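Local coordinates for malonyl CoA-acyl carrier protein transacylase (Bartonella henselae, PDB 3QAT), which probably transfers the malonyl group from malonyl-CoA to acyl carrier protein, supplying the chain-extending units of bacterial fatty acid synthesis, at residues T10-G15 / L278-S283. Sequence-based numbering, arbitrary orientation.
Sequences TFPGQG and LFEIGS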
loop_
_atom_site.group_PDB
_atom_site.type_symbol
_atom_site.label_atom_id
_atom_site.label_comp_id
_atom_site.label_asym_id
_atom_site.label_seq_id
_atom_site.Cartn_x
_atom_site.Cartn_y
_atom_site.Cartn_z
ATOM N N THR A 10 -4.276 0.000 9.168
ATOM C CA THR A 10 -4.008 0.302 7.758
ATOM C C THR A 10 -2.506 0.229 7.527
ATOM O O THR A 10 -1.714 0.545 8.429
ATOM C CB THR A 10 -4.545 1.689 7.317
ATOM O OG1 THR A 10 -3.891 2.729 8.049
ATOM C CG2 THR A 10 -6.076 1.788 7.548
ATOM N N PHE A 11 -2.123 -0.220 6.331
ATOM C CA PHE A 11 -0.722 -0.535 6.043
ATOM C C PHE A 11 -0.236 0.256 4.855
ATOM O O PHE A 11 -0.844 0.211 3.783
ATOM C CB PHE A 11 -0.616 -2.061 5.786
ATOM C CG PHE A 11 -0.913 -2.888 7.018
ATOM C CD1 PHE A 11 -2.239 -3.149 7.413
ATOM C CD2 PHE A 11 0.123 -3.359 7.815
ATOM C CE1 PHE A 11 -2.501 -3.915 8.577
ATOM C CE2 PHE A 11 -0.120 -4.105 8.978
ATOM C CZ PHE A 11 -1.440 -4.386 9.364
ATOM N N PRO A 12 0.859 1.007 5.034
ATOM C CA PRO A 12 1.309 1.895 3.977
ATOM C C PRO A 12 1.926 1.189 2.779
ATOM O O PRO A 12 2.338 0.007 2.863
ATOM C CB PRO A 12 2.328 2.809 4.667
ATOM C CG PRO A 12 2.800 2.067 5.849
ATOM C CD PRO A 12 1.660 1.132 6.266
ATOM N N GLY A 13 1.969 1.931 1.675
ATOM C CA GLY A 13 2.525 1.413 0.425
ATOM C C GLY A 13 3.673 2.248 -0.102
ATOM O O GLY A 13 4.258 3.058 0.626
ATOM N N GLN A 14 3.976 2.029 -1.378
ATOM C CA GLN A 14 5.134 2.661 -2.030
ATOM C C GLN A 14 5.120 4.172 -1.803
ATOM O O GLN A 14 4.063 4.838 -2.009
ATOM C CB GLN A 14 5.045 2.332 -3.514
ATOM C CG GLN A 14 6.189 2.922 -4.355
ATOM C CD GLN A 14 7.467 2.076 -4.328
ATOM O OE1 GLN A 14 7.427 0.849 -4.421
ATOM N NE2 GLN A 14 8.618 2.752 -4.258
ATOM N N GLY A 15 6.263 4.708 -1.377
ATOM C CA GLY A 15 6.368 6.119 -1.061
ATOM C C GLY A 15 6.529 6.344 0.431
ATOM O O GLY A 15 6.833 7.467 0.885
ATOM N N LEU A 278 -8.123 4.979 13.344
ATOM C CA LEU A 278 -7.383 4.351 12.246
ATOM C C LEU A 278 -5.912 4.371 12.587
ATOM O O LEU A 278 -5.333 5.458 12.720
ATOM C CB LEU A 278 -7.578 5.159 10.960
ATOM C CG LEU A 278 -8.971 5.236 10.347
ATOM C CD1 LEU A 278 -8.986 6.390 9.346
ATOM C CD2 LEU A 278 -9.308 3.947 9.635
ATOM N N PHE A 279 -5.310 3.189 12.700
ATOM C CA PHE A 279 -3.892 3.078 12.999
ATOM C C PHE A 279 -3.155 2.840 11.674
ATOM O O PHE A 279 -3.648 2.096 10.839
ATOM C CB PHE A 279 -3.628 1.898 13.932
ATOM C CG PHE A 279 -4.147 2.093 15.318
ATOM C CD1 PHE A 279 -3.433 2.842 16.241
ATOM C CD2 PHE A 279 -5.355 1.513 15.692
ATOM C CE1 PHE A 279 -3.916 2.996 17.556
ATOM C CE2 PHE A 279 -5.845 1.666 16.974
ATOM C CZ PHE A 279 -5.115 2.393 17.909
ATOM N N GLU A 280 -2.034 3.528 11.505
ATOM C CA GLU A 280 -1.094 3.302 10.387
ATOM C C GLU A 280 0.100 2.498 10.933
ATOM O O GLU A 280 0.889 2.998 11.750
ATOM C CB GLU A 280 -0.631 4.656 9.817
ATOM C CG GLU A 280 0.380 4.493 8.668
ATOM C CD GLU A 280 0.643 5.790 7.899
ATOM O OE1 GLU A 280 0.351 6.898 8.451
ATOM O OE2 GLU A 280 1.092 5.675 6.712
ATOM N N ILE A 281 0.225 1.262 10.458
ATOM C CA ILE A 281 1.173 0.319 11.028
ATOM C C ILE A 281 2.420 0.252 10.165
ATOM O O ILE A 281 2.346 -0.187 9.024
ATOM C CB ILE A 281 0.543 -1.105 11.082
ATOM C CG1 ILE A 281 -0.788 -1.135 11.856
ATOM C CG2 ILE A 281 1.546 -2.106 11.695
ATOM C CD1 ILE A 281 -0.674 -0.662 13.325
ATOM N N GLY A 282 3.561 0.680 10.691
ATOM C CA GLY A 282 4.829 0.596 9.946
ATOM C C GLY A 282 5.535 1.922 9.735
ATOM O O GLY A 282 5.598 2.751 10.630
ATOM N N SER A 283 6.088 2.115 8.534
ATOM C CA SER A 283 6.942 3.281 8.243
ATOM C C SER A 283 6.137 4.514 7.809
ATOM O O SER A 283 5.312 4.425 6.908
ATOM C CB SER A 283 7.910 2.915 7.102
ATOM O OG SER A 283 8.818 4.007 6.874
#
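Thr10 pairs with Glu280 in parallel register, its backbone bonding to the residues either side of that partner: N donates to Phe279 O at 2.8 Å, and Thr10 O receives Ile281 N at 2.9 Å in a nearly straight bond. The threonine hydroxyl, set between the backbone N and carbonyl carbon (chi1 63°), folds back so that Thr10 OG1 donates to Phe279 O at 2.9 Å, from above the carbonyl plane. The beta branch favours the extended backbone, and the strand carbonyl satisfies the buried hydroxyl. Pro12, with no N-H to offer, ends the ladder and lays its ring against the backbone of 278-283, CD 3.1 Å from Ile281 O, which accepts a hydrogen bond from Ser73 OG. Ile281 CB makes an off-centre CH-pi contact, 4.2 Å from the Phe11 ring centroid, with CG1 over one face; the branched side chain offers C-H groups to the ring. Glu280 OE2 passes Pro12 CB and is held by Leu287 N, while OE1 is hydrogen-bonded to Thr288 OG1 in helix 286-294. Strands 6-11 and 275-281 form the central pair of the four-stranded parallel sheet; helix 62-82 packs against Phe11 and Ile281, and Phe11 touches the probable nucleophile elbow after strand 93-96.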